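Local atomic coordinates of pyocin S8 (Pseudomonas aeruginosa, PDB entry 6W0V), a protein that kills bacteria as a protein antibiotic, its H-N-H nuclease domain, the part described here in complex with the cognate immunity protein, acting as a DNase. Residues Pro3-Asn9 against Leu37-Lys43; Gly26-Pro30 against Ile111-Val116; Arg49-Val54 against Met74-Pro80. The protein carries 1 engineered substitution. All coordinates share one frame. Residues are numbered along the deposited sequence.

Contact 1. Residues Pro3-Asn9 against Leu37-Lys43; sequences PGVATGN and LRGKEFK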
ATOM      1  N   PRO A   3     -15.441  16.344   8.355  1.00 22.83           N
ATOM      2  CA  PRO A   3     -15.140  16.914   7.050  1.00 21.44           C
ATOM      3  C   PRO A   3     -14.223  18.130   7.167  1.00 19.19           C
ATOM      4  O   PRO A   3     -14.149  18.756   8.197  1.00 22.37           O
ATOM      5  CB  PRO A   3     -16.504  17.311   6.477  1.00 22.07           C
ATOM      6  CG  PRO A   3     -17.470  16.428   7.232  1.00 24.46           C
ATOM      7  CD  PRO A   3     -16.885  16.334   8.629  1.00 24.33           C
ATOM      8  N   GLY A   4     -13.537  18.435   6.080  1.00 18.64           N
ATOM      9  CA  GLY A   4     -12.711  19.639   6.001  1.00 18.24           C
ATOM     10  C   GLY A   4     -12.298  19.907   4.586  1.00 16.49           C
ATOM     11  O   GLY A   4     -12.708  19.177   3.690  1.00 17.42           O
ATOM     12  N   VAL A   5     -11.490  20.923   4.413  1.00 16.37           N
ATOM     13  CA  VAL A   5     -11.023  21.369   3.085  1.00 15.78           C
ATOM     14  C   VAL A   5      -9.516  21.272   3.137  1.00 14.95           C
ATOM     15  O   VAL A   5      -8.905  21.777   4.060  1.00 16.73           O
ATOM     16  CB  VAL A   5     -11.500  22.794   2.784  1.00 16.38           C
ATOM     17  CG1 VAL A   5     -10.918  23.318   1.486  1.00 17.25           C
ATOM     18  CG2 VAL A   5     -13.016  22.867   2.779  1.00 18.30           C
ATOM     19  N   ALA A   6      -8.939  20.554   2.195  1.00 15.58           N
ATOM     20  CA  ALA A   6      -7.484  20.421   2.169  1.00 15.30           C
ATOM     21  C   ALA A   6      -6.903  21.771   1.806  1.00 14.89           C
ATOM     22  O   ALA A   6      -7.476  22.509   1.002  1.00 15.32           O
ATOM     23  CB  ALA A   6      -7.056  19.365   1.202  1.00 14.14           C
ATOM     24  N   THR A   7      -5.795  22.068   2.437  1.00 15.50           N
ATOM     25  CA  THR A   7      -5.056  23.309   2.198  1.00 16.32           C
ATOM     26  C   THR A   7      -3.604  22.913   2.027  1.00 15.79           C
ATOM     27  O   THR A   7      -3.225  21.831   2.512  1.00 17.02           O
ATOM     28  CB  THR A   7      -5.293  24.261   3.367  1.00 17.26           C
ATOM     29  OG1 THR A   7      -4.785  23.615   4.533  1.00 18.12           O
ATOM     30  CG2 THR A   7      -6.755  24.602   3.551  1.00 18.06           C
ATOM     31  N   GLY A   8      -2.844  23.762   1.360  1.00 17.42           N
ATOM     32  CA  GLY A   8      -1.387  23.627   1.302  1.00 19.12           C
ATOM     33  C   GLY A   8      -0.946  23.117  -0.046  1.00 18.43           C
ATOM     34  O   GLY A   8      -1.795  22.706  -0.862  1.00 18.27           O
ATOM     35  N   ASN A   9       0.352  23.173  -0.272  1.00 20.80           N
ATOM     36  CA  ASN A   9       0.923  23.058  -1.628  1.00 20.77           C
ATOM     37  C   ASN A   9       1.756  21.796  -1.734  1.00 19.98           C
ATOM     38  O   ASN A   9       2.103  21.466  -2.856  1.00 22.34           O
ATOM     39  CB  ASN A   9       1.756  24.286  -1.967  1.00 23.07           C
ATOM     40  CG  ASN A   9       0.888  25.512  -2.119  1.00 26.05           C
ATOM     41  OD1 ASN A   9      -0.299  25.396  -2.414  1.00 25.99           O
ATOM     42  ND2 ASN A   9       1.475  26.678  -1.927  1.00 30.84           N
ATOM     43  N   LEU A  37      -5.888  17.951  -4.353  1.00 15.29           N
ATOM     44  CA  LEU A  37      -6.589  17.834  -3.056  1.00 15.84           C
ATOM     45  C   LEU A  37      -6.917  19.219  -2.543  1.00 15.83           C
ATOM     46  O   LEU A  37      -8.020  19.394  -2.029  1.00 15.79           O
ATOM     47  CB  LEU A  37      -5.694  17.092  -2.072  1.00 15.53           C
ATOM     48  CG  LEU A  37      -5.288  15.698  -2.526  1.00 16.27           C
ATOM     49  CD1 LEU A  37      -4.187  15.166  -1.633  1.00 17.94           C
ATOM     50  CD2 LEU A  37      -6.489  14.767  -2.542  1.00 17.01           C
ATOM     51  N   ARG A  38      -5.970  20.135  -2.692  1.00 15.24           N
ATOM     52  CA  ARG A  38      -6.078  21.488  -2.127  1.00 15.56           C
ATOM     53  C   ARG A  38      -7.408  22.102  -2.550  1.00 15.72           C
ATOM     54  O   ARG A  38      -7.741  22.099  -3.741  1.00 16.16           O
ATOM     55  CB  ARG A  38      -4.911  22.346  -2.596  1.00 16.08           C
ATOM     56  CG  ARG A  38      -5.024  23.777  -2.105  1.00 16.59           C
ATOM     57  CD  ARG A  38      -3.867  24.611  -2.566  1.00 18.99           C
ATOM     58  NE  ARG A  38      -3.685  24.494  -4.003  1.00 19.23           N
ATOM     59  CZ  ARG A  38      -2.782  23.731  -4.604  1.00 19.82           C
ATOM     60  NH1 ARG A  38      -1.971  22.959  -3.900  1.00 19.47           N
ATOM     61  NH2 ARG A  38      -2.721  23.732  -5.924  1.00 22.75           N
ATOM     62  N   GLY A  39      -8.132  22.639  -1.574  1.00 14.67           N
ATOM     63  CA  GLY A  39      -9.369  23.389  -1.832  1.00 16.82           C
ATOM     64  C   GLY A  39     -10.571  22.482  -1.989  1.00 16.16           C
ATOM     65  O   GLY A  39     -11.715  22.994  -2.083  1.00 17.09           O
ATOM     66  N   LYS A  40     -10.363  21.176  -2.017  1.00 15.77           N
ATOM     67  CA  LYS A  40     -11.502  20.255  -2.117  1.00 16.13           C
ATOM     68  C   LYS A  40     -11.990  19.925  -0.720  1.00 14.86           C
ATOM     69  O   LYS A  40     -11.185  19.986   0.239  1.00 14.62           O
ATOM     70  CB  LYS A  40     -11.103  18.997  -2.880  1.00 16.32           C
ATOM     71  CG  LYS A  40     -10.676  19.271  -4.306  1.00 18.42           C
ATOM     72  CD  LYS A  40     -10.412  18.009  -5.059  1.00 19.92           C
ATOM     73  CE  LYS A  40     -10.146  18.258  -6.524  1.00 22.59           C
ATOM     74  NZ  LYS A  40      -9.645  17.033  -7.184  1.00 25.37           N
ATOM     75  N   GLU A  41     -13.262  19.572  -0.640  1.00 16.06           N
ATOM     76  CA  GLU A  41     -13.878  19.085   0.606  1.00 17.16           C
ATOM     77  C   GLU A  41     -13.515  17.608   0.726  1.00 15.16           C
ATOM     78  O   GLU A  41     -13.523  16.892  -0.290  1.00 16.57           O
ATOM     79  CB  GLU A  41     -15.394  19.248   0.610  1.00 20.40           C
ATOM     80  CG  GLU A  41     -16.024  18.762   1.901  1.00 24.92           C
ATOM     81  CD  GLU A  41     -17.527  18.570   1.859  1.00 29.45           C
ATOM     82  OE1 GLU A  41     -18.198  19.070   2.777  1.00 35.48           O
ATOM     83  OE2 GLU A  41     -18.019  17.904   0.926  1.00 29.75           O
ATOM     84  N   PHE A  42     -13.187  17.201   1.935  1.00 14.27           N
ATOM     85  CA  PHE A  42     -13.025  15.794   2.332  1.00 14.33           C
ATOM     86  C   PHE A  42     -14.019  15.497   3.424  1.00 14.63           C
ATOM     87  O   PHE A  42     -14.214  16.341   4.287  1.00 16.09           O
ATOM     88  CB  PHE A  42     -11.584  15.541   2.727  1.00 14.96           C
ATOM     89  CG  PHE A  42     -10.729  15.798   1.528  1.00 14.62           C
ATOM     90  CD1 PHE A  42     -10.582  14.823   0.562  1.00 14.49           C
ATOM     91  CD2 PHE A  42     -10.215  17.058   1.295  1.00 15.25           C
ATOM     92  CE1 PHE A  42      -9.845  15.089  -0.571  1.00 15.66           C
ATOM     93  CE2 PHE A  42      -9.470  17.315   0.163  1.00 14.56           C
ATOM     94  CZ  PHE A  42      -9.292  16.327  -0.770  1.00 14.65           C
ATOM     95  N   LYS A  43     -14.682  14.361   3.332  1.00 14.91           N
ATOM     96  CA  LYS A  43     -15.776  14.034   4.269  1.00 17.02           C
ATOM     97  C   LYS A  43     -15.177  13.425   5.523  1.00 16.29           C
ATOM     98  O   LYS A  43     -15.869  13.324   6.520  1.00 18.35           O
ATOM     99  CB  LYS A  43     -16.760  13.083   3.598  1.00 17.40           C
ATOM    100  CG  LYS A  43     -17.436  13.663   2.370  1.00 18.87           C
ATOM    101  CD  LYS A  43     -17.983  15.042   2.590  1.00 19.96           C
ATOM    102  CE  LYS A  43     -18.925  15.107   3.769  1.00 21.87           C
ATOM    103  NZ  LYS A  43     -20.121  14.253   3.578  1.00 23.07           N
TER
HETATM  104  O   HOH W   1       0.699  22.375  -4.856  1.00 21.73           O
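The methyl group of Ala6 presses on the ring of Phe42, with CB of Ala6 3.3 Å from CE2 of Phe42 and 4.2 Å from CB of Leu37. These three are the buried residues of a contact that otherwise lies largely at the surface, a small example of two distant segments joined by backbone pairing. The pairing is antiparallel. Gly4 and Phe42 are a hydrogen-bonded pair, with Gly4 N to Phe42 O at 2.8 Å and Phe42 N to Gly4 O at 2.7 Å. Val5 and Glu41 follow as a non-hydrogen-bonded pair whose side chains lie on the exposed face of the strands. Beyond them, Ala6 N donates to Lys40 O (3.0 Å), and Gly39 N donates to Ala6 O (2.7 Å) from within a type II turn from Leu37 to Lys40, closed by Lys40 N to Leu37 O at 2.9 Å; Gly39 supplies the positive phi that such a turn needs. Farther on, where the strand pairing has ended, Arg38 takes over with its side chain: NH1 of Arg38 donates to Gly8 O at 3.1 Å and to water 1 at 2.9 Å, and that water reaches Asn9 O at 2.6 Å, while NH2 forms a salt bridge with Asp35. This two-stranded sheet thus ties the N-terminal segment of this chain to the link between helices 31-37 and 45-57, with Leu37 and Phe42 packing on helix 45-57, where Phe42 meets Phe48 edge-to-face, and Ala6 touching Ile111, which leads into strand 114-117.

Contact 2. Residues Gly26-Pro30 against Ile111-Val116; sequences GVPIP and IDNLRV
Residues Ile111-Asn113 form a 3-10 turn, closed by Leu114 N to Ile111 O at 3.0 Å, and an extended strand (Arg115 phi/psi -131/141°) starts at Leu114, antiparallel to the weakly bonded strand Val27-Pro28. Ile111 places CG2 3.5 Å from CB of Ile29. Water 2 donates to Ile111 O (2.8 Å) and Leu114 O (3.1 Å) and accepts from Ile29 N (2.9 Å), where the two segments diverge. Asn113 turns away; its amide bonds to Val100 and Ala107, consistent with the asparagine of the H-N-H motif. The strand is central in a three-stranded sheet, between 27-28 and 95-98; strands 95-98 and 114-117 with helix 119-122 make the beta-beta-alpha unit of the His-Me finger fold. CB of Leu114 lies 3.6 Å from CG1 of Ile29 (chi1 and chi2 both m). Arg115 CA lies 4.7 Å from Pro28 CA, the closest such pair; with chi1 to chi3 all m, Arg115 folds its guanidinium over Pro28, NH1 of Arg115 3.3 Å from CD of Pro28 and donating to Gly26 O at 3.2 Å. Val116 and Val27 are the hydrogen-bonded pair (CA to CA 5.2 Å): Val27 N to Val116 O 2.8 Å, Val116 N to Val27 O 2.7 Å. Gly26 (phi/psi 75/-155°) lies so close that a CB would fall 2.3 Å from Val116 O. Val116 (chi1 t) sets CG2 3.7 Å from CD1 of Ile29.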
ATOM      1  N   GLY A  26      10.037  11.167   6.895  1.00 27.10           N
ATOM      2  CA  GLY A  26       9.266  10.715   5.726  1.00 27.22           C
ATOM      3  C   GLY A  26       9.369  11.735   4.617  1.00 24.88           C
ATOM      4  O   GLY A  26      10.365  12.477   4.583  1.00 27.89           O
ATOM      5  N   VAL A  27       8.392  11.774   3.725  1.00 23.07           N
ATOM      6  CA  VAL A  27       8.495  12.642   2.525  1.00 21.94           C
ATOM      7  C   VAL A  27       7.281  13.544   2.496  1.00 21.47           C
ATOM      8  O   VAL A  27       6.192  13.151   2.896  1.00 20.59           O
ATOM      9  CB  VAL A  27       8.646  11.834   1.227  1.00 21.86           C
ATOM     10  CG1 VAL A  27       9.967  11.090   1.227  1.00 23.09           C
ATOM     11  CG2 VAL A  27       7.481  10.884   0.999  1.00 21.25           C
ATOM     12  N   PRO A  28       7.446  14.761   1.957  1.00 21.53           N
ATOM     13  CA  PRO A  28       6.321  15.665   1.835  1.00 21.04           C
ATOM     14  C   PRO A  28       5.373  15.139   0.757  1.00 18.80           C
ATOM     15  O   PRO A  28       5.693  14.210   0.017  1.00 20.79           O
ATOM     16  CB  PRO A  28       6.975  16.984   1.428  1.00 23.19           C
ATOM     17  CG  PRO A  28       8.195  16.543   0.644  1.00 25.27           C
ATOM     18  CD  PRO A  28       8.680  15.299   1.359  1.00 24.32           C
ATOM     19  N   ILE A  29       4.198  15.724   0.710  1.00 18.53           N
ATOM     20  CA  ILE A  29       3.189  15.418  -0.329  1.00 18.40           C
ATOM     21  C   ILE A  29       3.648  16.116  -1.591  1.00 17.84           C
ATOM     22  O   ILE A  29       3.970  17.294  -1.567  1.00 18.15           O
ATOM     23  CB  ILE A  29       1.801  15.893   0.119  1.00 17.63           C
ATOM     24  CG1 ILE A  29       1.442  15.327   1.496  1.00 18.12           C
ATOM     25  CG2 ILE A  29       0.758  15.573  -0.935  1.00 19.50           C
ATOM     26  CD1 ILE A  29       1.950  13.912   1.749  1.00 17.62           C
ATOM     27  N   PRO A  30       3.735  15.403  -2.724  1.00 17.97           N
ATOM     28  CA  PRO A  30       4.137  16.030  -3.972  1.00 18.83           C
ATOM     29  C   PRO A  30       3.163  17.163  -4.297  1.00 18.86           C
ATOM     30  O   PRO A  30       1.962  16.996  -4.134  1.00 18.54           O
ATOM     31  CB  PRO A  30       4.053  14.905  -5.000  1.00 19.01           C
ATOM     32  CG  PRO A  30       4.168  13.650  -4.167  1.00 18.53           C
ATOM     33  CD  PRO A  30       3.458  13.969  -2.870  1.00 17.69           C
ATOM     34  N   ILE A 111      -2.141  19.796   3.809  1.00 16.20           N
ATOM     35  CA  ILE A 111      -1.220  18.951   3.022  1.00 16.00           C
ATOM     36  C   ILE A 111       0.209  19.213   3.488  1.00 15.98           C
ATOM     37  O   ILE A 111       1.002  18.285   3.501  1.00 17.63           O
ATOM     38  CB  ILE A 111      -1.433  19.234   1.534  1.00 17.02           C
ATOM     39  CG1 ILE A 111      -2.853  18.833   1.129  1.00 18.01           C
ATOM     40  CG2 ILE A 111      -0.384  18.533   0.695  1.00 18.39           C
ATOM     41  CD1 ILE A 111      -3.337  19.512  -0.105  1.00 19.32           C
ATOM     42  N   ASP A 112       0.526  20.432   3.899  1.00 17.05           N
ATOM     43  CA  ASP A 112       1.902  20.770   4.331  1.00 18.78           C
ATOM     44  C   ASP A 112       2.148  20.212   5.729  1.00 17.71           C
ATOM     45  O   ASP A 112       3.307  20.209   6.163  1.00 22.52           O
ATOM     46  CB  ASP A 112       2.133  22.271   4.233  1.00 19.67           C
ATOM     47  CG  ASP A 112       2.001  22.737   2.799  1.00 21.42           C
ATOM     48  OD1 ASP A 112       2.531  22.045   1.924  1.00 21.55           O
ATOM     49  OD2 ASP A 112       1.362  23.758   2.570  1.00 24.31           O
ATOM     50  N   ASN A 113       1.101  19.730   6.391  1.00 17.18           N
ATOM     51  CA  ASN A 113       1.223  19.057   7.704  1.00 18.18           C
ATOM     52  C   ASN A 113       1.367  17.548   7.502  1.00 17.29           C
ATOM     53  O   ASN A 113       1.378  16.816   8.502  1.00 19.04           O
ATOM     54  CB  ASN A 113       0.026  19.350   8.600  1.00 19.19           C
ATOM     55  CG  ASN A 113       0.285  18.915  10.022  1.00 20.75           C
ATOM     56  OD1 ASN A 113       1.405  19.037  10.513  1.00 21.72           O
ATOM     57  ND2 ASN A 113      -0.735  18.381  10.671  1.00 20.97           N
ATOM     58  N   LEU A 114       1.453  17.098   6.254  1.00 16.34           N
ATOM     59  CA  LEU A 114       1.463  15.647   5.973  1.00 15.82           C
ATOM     60  C   LEU A 114       2.840  15.231   5.495  1.00 16.27           C
ATOM     61  O   LEU A 114       3.454  15.935   4.694  1.00 18.41           O
ATOM     62  CB  LEU A 114       0.414  15.306   4.925  1.00 15.43           C
ATOM     63  CG  LEU A 114      -0.987  15.806   5.255  1.00 16.00           C
ATOM     64  CD1 LEU A 114      -1.941  15.419   4.145  1.00 16.30           C
ATOM     65  CD2 LEU A 114      -1.464  15.274   6.598  1.00 15.97           C
ATOM     66  N   ARG A 115       3.245  14.066   5.960  1.00 16.63           N
ATOM     67  CA  ARG A 115       4.435  13.376   5.444  1.00 17.97           C
ATOM     68  C   ARG A 115       4.009  11.960   5.154  1.00 17.85           C
ATOM     69  O   ARG A 115       3.265  11.403   5.950  1.00 18.40           O
ATOM     70  CB  ARG A 115       5.543  13.342   6.488  1.00 21.10           C
ATOM     71  CG  ARG A 115       5.971  14.718   6.943  1.00 24.43           C
ATOM     72  CD  ARG A 115       6.474  15.495   5.772  1.00 28.80           C
ATOM     73  NE  ARG A 115       7.815  15.121   5.370  1.00 33.03           N
ATOM     74  CZ  ARG A 115       8.661  15.993   4.838  1.00 35.51           C
ATOM     75  NH1 ARG A 115       9.867  15.618   4.453  1.00 35.80           N
ATOM     76  NH2 ARG A 115       8.293  17.251   4.695  1.00 38.96           N
ATOM     77  N   VAL A 116       4.499  11.388   4.078  1.00 17.87           N
ATOM     78  CA  VAL A 116       4.281   9.940   3.889  1.00 16.99           C
ATOM     79  C   VAL A 116       5.469   9.223   4.514  1.00 16.67           C
ATOM     80  O   VAL A 116       6.612   9.644   4.321  1.00 17.87           O
ATOM     81  CB  VAL A 116       4.028   9.592   2.426  1.00 16.98           C
ATOM     82  CG1 VAL A 116       3.883   8.089   2.260  1.00 17.50           C
ATOM     83  CG2 VAL A 116       2.795  10.319   1.940  1.00 17.48           C
TER
HETATM   84  O   HOH W   2       3.552  17.969   2.416  1.00 24.32           O

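Contact 3. Residues Arg49-Val54 against Met74-Pro80; sequences REQFWV and MRDGLSP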
ATOM      1  N   ARG A  49      -7.555  10.359   2.388  1.00 13.01           N
ATOM      2  CA  ARG A  49      -6.524   9.335   2.143  1.00 12.99           C
ATOM      3  C   ARG A  49      -6.824   8.686   0.795  1.00 13.55           C
ATOM      4  O   ARG A  49      -5.891   8.446   0.019  1.00 13.61           O
ATOM      5  CB  ARG A  49      -6.508   8.315   3.275  1.00 13.49           C
ATOM      6  CG  ARG A  49      -5.515   7.196   3.020  1.00 14.11           C
ATOM      7  CD  ARG A  49      -6.212   6.016   2.411  1.00 15.29           C
ATOM      8  NE  ARG A  49      -7.054   5.401   3.416  1.00 16.53           N
ATOM      9  CZ  ARG A  49      -7.975   4.495   3.142  1.00 15.96           C
ATOM     10  NH1 ARG A  49      -8.700   3.966   4.109  1.00 18.47           N
ATOM     11  NH2 ARG A  49      -8.155   4.112   1.890  1.00 16.80           N
ATOM     12  N   GLU A  50      -8.085   8.368   0.548  1.00 12.46           N
ATOM     13  CA  GLU A  50      -8.454   7.710  -0.723  1.00 12.62           C
ATOM     14  C   GLU A  50      -8.127   8.640  -1.882  1.00 12.17           C
ATOM     15  O   GLU A  50      -7.507   8.232  -2.842  1.00 13.28           O
ATOM     16  CB  GLU A  50      -9.926   7.365  -0.745  1.00 13.91           C
ATOM     17  CG  GLU A  50     -10.236   6.202   0.138  1.00 14.26           C
ATOM     18  CD  GLU A  50     -11.681   5.776   0.051  1.00 14.41           C
ATOM     19  OE1 GLU A  50     -12.433   6.400  -0.725  1.00 17.26           O
ATOM     20  OE2 GLU A  50     -12.040   4.828   0.755  1.00 17.30           O
ATOM     21  N   GLN A  51      -8.556   9.883  -1.809  1.00 12.62           N
ATOM     22  CA  GLN A  51      -8.361  10.790  -2.951  1.00 13.02           C
ATOM     23  C   GLN A  51      -6.867  11.014  -3.123  1.00 12.63           C
ATOM     24  O   GLN A  51      -6.415  11.179  -4.242  1.00 14.14           O
ATOM     25  CB  GLN A  51      -9.122  12.079  -2.714  1.00 13.56           C
ATOM     26  CG  GLN A  51     -10.617  11.841  -2.709  1.00 14.30           C
ATOM     27  CD  GLN A  51     -11.362  13.139  -2.825  1.00 15.62           C
ATOM     28  OE1 GLN A  51     -10.933  14.040  -3.540  1.00 16.83           O
ATOM     29  NE2 GLN A  51     -12.459  13.238  -2.091  1.00 16.84           N
ATOM     30  N   PHE A  52      -6.142  11.019  -2.018  1.00 12.89           N
ATOM     31  CA  PHE A  52      -4.676  11.170  -2.008  1.00 13.03           C
ATOM     32  C   PHE A  52      -4.076  10.055  -2.859  1.00 13.72           C
ATOM     33  O   PHE A  52      -3.365  10.302  -3.841  1.00 14.35           O
ATOM     34  CB  PHE A  52      -4.218  11.132  -0.559  1.00 14.27           C
ATOM     35  CG  PHE A  52      -2.739  11.217  -0.376  1.00 15.17           C
ATOM     36  CD1 PHE A  52      -1.936  10.111  -0.586  1.00 14.35           C
ATOM     37  CD2 PHE A  52      -2.162  12.408   0.019  1.00 17.44           C
ATOM     38  CE1 PHE A  52      -0.574  10.200  -0.388  1.00 16.85           C
ATOM     39  CE2 PHE A  52      -0.801  12.495   0.222  1.00 18.19           C
ATOM     40  CZ  PHE A  52      -0.011  11.392   0.012  1.00 17.07           C
ATOM     41  N   TRP A  53      -4.395   8.831  -2.493  1.00 13.16           N
ATOM     42  CA  TRP A  53      -3.767   7.687  -3.183  1.00 12.44           C
ATOM     43  C   TRP A  53      -4.313   7.572  -4.593  1.00 12.88           C
ATOM     44  O   TRP A  53      -3.546   7.181  -5.462  1.00 14.18           O
ATOM     45  CB  TRP A  53      -3.956   6.415  -2.386  1.00 13.07           C
ATOM     46  CG  TRP A  53      -3.101   6.451  -1.171  1.00 12.94           C
ATOM     47  CD1 TRP A  53      -3.520   6.438   0.119  1.00 12.65           C
ATOM     48  CD2 TRP A  53      -1.676   6.599  -1.132  1.00 12.82           C
ATOM     49  NE1 TRP A  53      -2.452   6.514   0.959  1.00 13.26           N
ATOM     50  CE2 TRP A  53      -1.304   6.612   0.224  1.00 13.29           C
ATOM     51  CE3 TRP A  53      -0.672   6.668  -2.098  1.00 14.24           C
ATOM     52  CZ2 TRP A  53       0.023   6.690   0.631  1.00 14.36           C
ATOM     53  CZ3 TRP A  53       0.637   6.759  -1.696  1.00 14.65           C
ATOM     54  CH2 TRP A  53       0.979   6.775  -0.348  1.00 15.11           C
ATOM     55  N   VAL A  54      -5.574   7.909  -4.809  1.00 12.52           N
ATOM     56  CA  VAL A  54      -6.133   7.942  -6.182  1.00 13.50           C
ATOM     57  C   VAL A  54      -5.322   8.935  -6.998  1.00 13.76           C
ATOM     58  O   VAL A  54      -4.977   8.640  -8.129  1.00 16.04           O
ATOM     59  CB  VAL A  54      -7.625   8.283  -6.181  1.00 14.64           C
ATOM     60  CG1 VAL A  54      -8.121   8.686  -7.555  1.00 15.27           C
ATOM     61  CG2 VAL A  54      -8.430   7.128  -5.627  1.00 14.81           C
ATOM     62  N   MET A  74      -4.244   1.697  -5.078  1.00 12.45           N
ATOM     63  CA  MET A  74      -4.232   3.174  -5.018  1.00 13.26           C
ATOM     64  C   MET A  74      -5.336   3.736  -5.901  1.00 13.33           C
ATOM     65  O   MET A  74      -5.940   4.714  -5.519  1.00 14.34           O
ATOM     66  CB  MET A  74      -2.879   3.722  -5.441  1.00 14.68           C
ATOM     67  CG  MET A  74      -1.849   3.494  -4.395  1.00 16.47           C
ATOM     68  SD  MET A  74      -0.430   4.613  -4.539  1.00 23.47           S
ATOM     69  CE  MET A  74      -0.334   4.868  -6.311  1.00 25.75           C
ATOM     70  N   ARG A  75      -5.641   3.123  -7.031  1.00 14.24           N
ATOM     71  CA  ARG A  75      -6.737   3.607  -7.897  1.00 14.42           C
ATOM     72  C   ARG A  75      -8.070   3.457  -7.162  1.00 14.27           C
ATOM     73  O   ARG A  75      -9.007   4.185  -7.505  1.00 15.59           O
ATOM     74  CB  ARG A  75      -6.729   2.871  -9.230  1.00 15.24           C
ATOM     75  CG  ARG A  75      -5.593   3.328 -10.124  1.00 16.63           C
ATOM     76  CD  ARG A  75      -5.754   2.802 -11.531  1.00 18.28           C
ATOM     77  NE  ARG A  75      -5.662   1.350 -11.622  1.00 19.13           N
ATOM     78  CZ  ARG A  75      -4.526   0.661 -11.674  1.00 20.04           C
ATOM     79  NH1 ARG A  75      -4.570  -0.655 -11.788  1.00 21.30           N
ATOM     80  NH2 ARG A  75      -3.357   1.274 -11.614  1.00 21.19           N
ATOM     81  N   ASP A  76      -8.123   2.570  -6.172  1.00 14.66           N
ATOM     82  CA  ASP A  76      -9.307   2.358  -5.304  1.00 15.51           C
ATOM     83  C   ASP A  76      -9.192   3.234  -4.063  1.00 13.96           C
ATOM     84  O   ASP A  76     -10.074   3.128  -3.204  1.00 16.56           O
ATOM     85  CB  ASP A  76      -9.425   0.906  -4.848  1.00 17.20           C
ATOM     86  CG  ASP A  76      -9.772  -0.061  -5.952  1.00 19.56           C
ATOM     87  OD1 ASP A  76     -10.306   0.395  -6.978  1.00 21.63           O
ATOM     88  OD2 ASP A  76      -9.484  -1.258  -5.766  1.00 25.04           O
ATOM     89  N   GLY A  77      -8.129   4.025  -3.974  1.00 12.65           N
ATOM     90  CA  GLY A  77      -7.887   4.920  -2.831  1.00 12.79           C
ATOM     91  C   GLY A  77      -7.261   4.182  -1.672  1.00 13.37           C
ATOM     92  O   GLY A  77      -7.231   4.717  -0.577  1.00 13.52           O
ATOM     93  N   LEU A  78      -6.748   2.974  -1.897  1.00 13.49           N
ATOM     94  CA  LEU A  78      -6.162   2.160  -0.817  1.00 12.78           C
ATOM     95  C   LEU A  78      -4.681   2.473  -0.696  1.00 12.07           C
ATOM     96  O   LEU A  78      -3.988   2.588  -1.717  1.00 12.47           O
ATOM     97  CB  LEU A  78      -6.352   0.682  -1.125  1.00 13.73           C
ATOM     98  CG  LEU A  78      -7.782   0.289  -1.446  1.00 14.63           C
ATOM     99  CD1 LEU A  78      -7.842  -1.183  -1.799  1.00 15.57           C
ATOM    100  CD2 LEU A  78      -8.710   0.605  -0.288  1.00 15.73           C
ATOM    101  N   SER A  79      -4.233   2.629   0.537  1.00 12.48           N
ATOM    102  CA  SER A  79      -2.827   2.927   0.860  1.00 13.17           C
ATOM    103  C   SER A  79      -1.987   1.794   0.317  1.00 12.49           C
ATOM    104  O   SER A  79      -2.294   0.638   0.553  1.00 13.51           O
ATOM    105  CB  SER A  79      -2.630   3.079   2.311  1.00 13.79           C
ATOM    106  OG  SER A  79      -3.528   4.053   2.801  1.00 14.23           O
ATOM    107  N   PRO A  80      -0.930   2.115  -0.432  1.00 12.68           N
ATOM    108  CA  PRO A  80      -0.036   1.077  -0.909  1.00 12.80           C
ATOM    109  C   PRO A  80       0.681   0.440   0.280  1.00 13.00           C
ATOM    110  O   PRO A  80       1.022   1.073   1.254  1.00 13.99           O
ATOM    111  CB  PRO A  80       0.937   1.788  -1.840  1.00 14.11           C
ATOM    112  CG  PRO A  80       0.900   3.226  -1.385  1.00 14.14           C
ATOM    113  CD  PRO A  80      -0.493   3.450  -0.837  1.00 13.74           C
TER
HETATM  114  O   HOH W   3     -11.643   5.993  -3.394  1.00 25.86           O
HETATM  115  O   HOH W   4      -2.054   6.003   3.796  1.00 15.50           O
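Arg49 reaches across from its helix to a helix end: NH2 of Arg49 donates to Gly77 O at 2.7 Å. Gly77, with positive phi, closes the Schellman motif that ends helix 68-75, and lacking a side chain it lets the backbones meet, CA of Glu50 lying 3.5 Å from CA of Gly77 and 3.2 Å from Gly77 O in a CA-H...O contact. Glu50 OE1 accepts from water 3 at 2.8 Å, while its OE2 pairs with Arg46. One turn on, Trp53 gives up the largest area of the contact. CD of Pro80 and CA of Ser79 lie over the indole face in CH-pi contacts, and SD of Met74 stands 3.2 Å from CE3 of Trp53, a Met-aromatic contact. Water 4 joins Trp53 NE1 (2.9 Å) to Ser79 OG (2.6 Å). Ser79 OG also hydrogen-bonds Glu27 of the immunity protein, whose Ser23 bonds Asp76. Val54 finishes with CG2 3.5 Å from Gly77 N. Helix 45-57 thus packs against the C-terminal end of helix 68-75, with Ile96 of strand 95-98 against Trp53 and Arg49.

In these contacts chemistry follows both depth and the kind of elements joined. All three use an arginine-to-carbonyl hydrogen bond (Arg38, Arg115, Arg49). Contact 1, mostly at the surface, differs in its larger number of backbone bonds; contact 2 is buried and adds a cluster of aliphatic side chains gathered round Ile29 to its few strand bonds; contact 3, partly buried, replaces strand pairing with packing on a tryptophan and is the one the immunity protein touches. Helix 45-57, part of contact 3, is common ground: its Phe52 meets Leu37 of contact 1 and Ile29 and Val116 of contact 2. Contacts 1 and 2 also join directly, through a probable hydrogen bond from Ile111 N to Thr7 O at 2.6 Å.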